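Local coordinates for glycoside Hydrolase (Bacteroides uniformis, PDB 5T99), which probably hydrolyses terminal beta-galactosidic linkages of agarose-derived oligosaccharides, as a family 2 glycoside hydrolase that binds galacto-isofagomine in its active site, at residues R328-E331 with R332-Q335. Residues are numbered along the deposited sequence; the frame is centred on the assembly and turned at random.
Sequences RADE and RKLQ
R328 reaches one turn and then two along its own helix, to R332 and Q335. Beyond CB, CG stands anti to the backbone N (chi1 177°), and the turn about CB-CG (chi2 53°) carries CD and NE along the helix instead of outward. NE and CZ pass beside R332, whose CB lies over the centre of one guanidinium face, 3.9 Å from R328 CZ. At the tip, R328 NH1 serves two acceptors: Q335 OE1 at 2.9 Å, approached from above the amide plane, and E331 OE1 at 3.1 Å, a salt bridge that lies nearly in the guanidinium plane yet meets the carboxylate from above. R328 NH2 continues out of the helix to a salt bridge with D719. Next to this group the E331 carboxylate and Q335 amide are stacked with their planes only 10° apart, E331 CD being 3.8 Å from Q335 NE2. An alanine in place of R328 would be likely to leave D719 without the mate that NH2 gives it, E331 with its long, weak pairing to R362, and Q335 OE1 without its donor, freeing that amide to turn. On another side of the helix D330 and K333 run side by side; a water joins D330 OD1 to K333 NZ, and N318 bonds both groups. A second water links A329 O to R332 NH1, while R332 NH2 bonds C593 O. Beneath the side chains, regular i to i+4 backbone bonds run from R332 N to R328 O (2.9 Å) through Q335 N to E331 O. L334 and D330 pack on helix 354-363. The arrangement is that of i, i+3, i+4 and i+7 pairing on helix 327-339, which makes the beta-alpha-beta crossover from strand 305-313 to strand 344-346 in the family 2 TIM barrel.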
ATOM      1  N   ARG A 328     -10.643  -0.357   3.897  1.00 19.34           N
ATOM      2  CA  ARG A 328     -10.740   1.033   4.370  1.00 18.91           C
ATOM      3  C   ARG A 328      -9.407   1.591   4.861  1.00 18.32           C
ATOM      4  O   ARG A 328      -9.070   2.738   4.546  1.00 18.41           O
ATOM      5  CB  ARG A 328     -11.821   1.201   5.441  1.00 19.12           C
ATOM      6  CG  ARG A 328     -11.938   2.616   6.027  1.00 19.79           C
ATOM      7  CD  ARG A 328     -12.108   3.729   4.982  1.00 20.38           C
ATOM      8  NE  ARG A 328     -11.835   5.050   5.552  1.00 21.15           N
ATOM      9  CZ  ARG A 328     -11.600   6.172   4.864  1.00 21.80           C
ATOM     10  NH1 ARG A 328     -11.577   6.189   3.530  1.00 21.89           N
ATOM     11  NH2 ARG A 328     -11.361   7.301   5.526  1.00 22.21           N
ATOM     12  N   ALA A 329      -8.644   0.791   5.602  1.00 17.79           N
ATOM     13  CA  ALA A 329      -7.304   1.213   6.042  1.00 17.91           C
ATOM     14  C   ALA A 329      -6.432   1.633   4.859  1.00 17.50           C
ATOM     15  O   ALA A 329      -5.809   2.693   4.896  1.00 16.75           O
ATOM     16  CB  ALA A 329      -6.616   0.100   6.829  1.00 18.29           C
ATOM     17  N   ASP A 330      -6.406   0.795   3.817  1.00 17.43           N
ATOM     18  CA  ASP A 330      -5.644   1.095   2.586  1.00 17.62           C
ATOM     19  C   ASP A 330      -6.206   2.318   1.857  1.00 17.25           C
ATOM     20  O   ASP A 330      -5.444   3.191   1.451  1.00 17.18           O
ATOM     21  CB  ASP A 330      -5.600  -0.107   1.620  1.00 17.62           C
ATOM     22  CG  ASP A 330      -4.559  -1.165   2.005  1.00 17.55           C
ATOM     23  OD1 ASP A 330      -3.720  -0.942   2.880  1.00 17.84           O
ATOM     24  OD2 ASP A 330      -4.566  -2.242   1.393  1.00 18.34           O
ATOM     25  N   GLU A 331      -7.526   2.388   1.715  1.00 17.15           N
ATOM     26  CA  GLU A 331      -8.164   3.524   1.055  1.00 17.28           C
ATOM     27  C   GLU A 331      -7.776   4.848   1.722  1.00 17.18           C
ATOM     28  O   GLU A 331      -7.368   5.790   1.054  1.00 16.57           O
ATOM     29  CB  GLU A 331      -9.685   3.364   1.047  1.00 17.28           C
ATOM     30  CG  GLU A 331     -10.396   4.384   0.166  1.00 17.38           C
ATOM     31  CD  GLU A 331     -11.912   4.319   0.275  1.00 17.89           C
ATOM     32  OE1 GLU A 331     -12.452   4.159   1.395  1.00 16.89           O
ATOM     33  OE2 GLU A 331     -12.564   4.457  -0.777  1.00 18.93           O
ATOM     34  N   ARG A 332      -7.902   4.895   3.042  1.00 17.79           N
ATOM     35  CA  ARG A 332      -7.514   6.066   3.832  1.00 18.11           C
ATOM     36  C   ARG A 332      -6.056   6.453   3.592  1.00 18.19           C
ATOM     37  O   ARG A 332      -5.750   7.625   3.310  1.00 18.92           O
ATOM     38  CB  ARG A 332      -7.743   5.792   5.316  1.00 18.44           C
ATOM     39  CG  ARG A 332      -7.271   6.886   6.254  1.00 19.06           C
ATOM     40  CD  ARG A 332      -7.702   6.567   7.666  1.00 19.08           C
ATOM     41  NE  ARG A 332      -7.162   7.501   8.641  1.00 19.27           N
ATOM     42  CZ  ARG A 332      -6.018   7.358   9.315  1.00 19.81           C
ATOM     43  NH1 ARG A 332      -5.209   6.308   9.130  1.00 19.65           N
ATOM     44  NH2 ARG A 332      -5.680   8.289  10.201  1.00 19.98           N
ATOM     45  N   LYS A 333      -5.169   5.470   3.698  1.00 18.01           N
ATOM     46  CA  LYS A 333      -3.740   5.681   3.423  1.00 18.05           C
ATOM     47  C   LYS A 333      -3.514   6.289   2.036  1.00 17.23           C
ATOM     48  O   LYS A 333      -2.823   7.275   1.906  1.00 17.66           O
ATOM     49  CB  LYS A 333      -2.973   4.366   3.573  1.00 18.34           C
ATOM     50  CG  LYS A 333      -1.469   4.504   3.440  1.00 18.75           C
ATOM     51  CD  LYS A 333      -0.730   3.338   4.076  1.00 19.23           C
ATOM     52  CE  LYS A 333      -1.017   2.016   3.387  1.00 19.88           C
ATOM     53  NZ  LYS A 333      -0.315   0.898   4.080  1.00 20.63           N
ATOM     54  N   LEU A 334      -4.144   5.730   1.015  1.00 16.85           N
ATOM     55  CA  LEU A 334      -4.006   6.253  -0.348  1.00 16.90           C
ATOM     56  C   LEU A 334      -4.636   7.637  -0.524  1.00 17.07           C
ATOM     57  O   LEU A 334      -4.059   8.494  -1.210  1.00 17.02           O
ATOM     58  CB  LEU A 334      -4.564   5.248  -1.370  1.00 16.73           C
ATOM     59  CG  LEU A 334      -3.779   3.926  -1.429  1.00 16.50           C
ATOM     60  CD1 LEU A 334      -4.472   2.932  -2.331  1.00 16.75           C
ATOM     61  CD2 LEU A 334      -2.354   4.149  -1.917  1.00 16.75           C
ATOM     62  N   GLN A 335      -5.789   7.864   0.113  1.00 17.17           N
ATOM     63  CA  GLN A 335      -6.448   9.179   0.088  1.00 17.55           C
ATOM     64  C   GLN A 335      -5.571  10.284   0.691  1.00 17.04           C
ATOM     65  O   GLN A 335      -5.462  11.387   0.133  1.00 15.73           O
ATOM     66  CB  GLN A 335      -7.763   9.134   0.851  1.00 18.34           C
ATOM     67  CG  GLN A 335      -8.884   8.435   0.109  1.00 19.23           C
ATOM     68  CD  GLN A 335     -10.130   8.271   0.961  1.00 19.75           C
ATOM     69  OE1 GLN A 335     -10.067   8.277   2.197  1.00 19.95           O
ATOM     70  NE2 GLN A 335     -11.276   8.116   0.302  1.00 19.65           N
TER
HETATM   71  O   HOH W   1      -4.957   4.331   7.049  1.00 19.16           O
HETATM   72  O   HOH W   2      -1.075  -1.447   2.762  1.00 23.04           O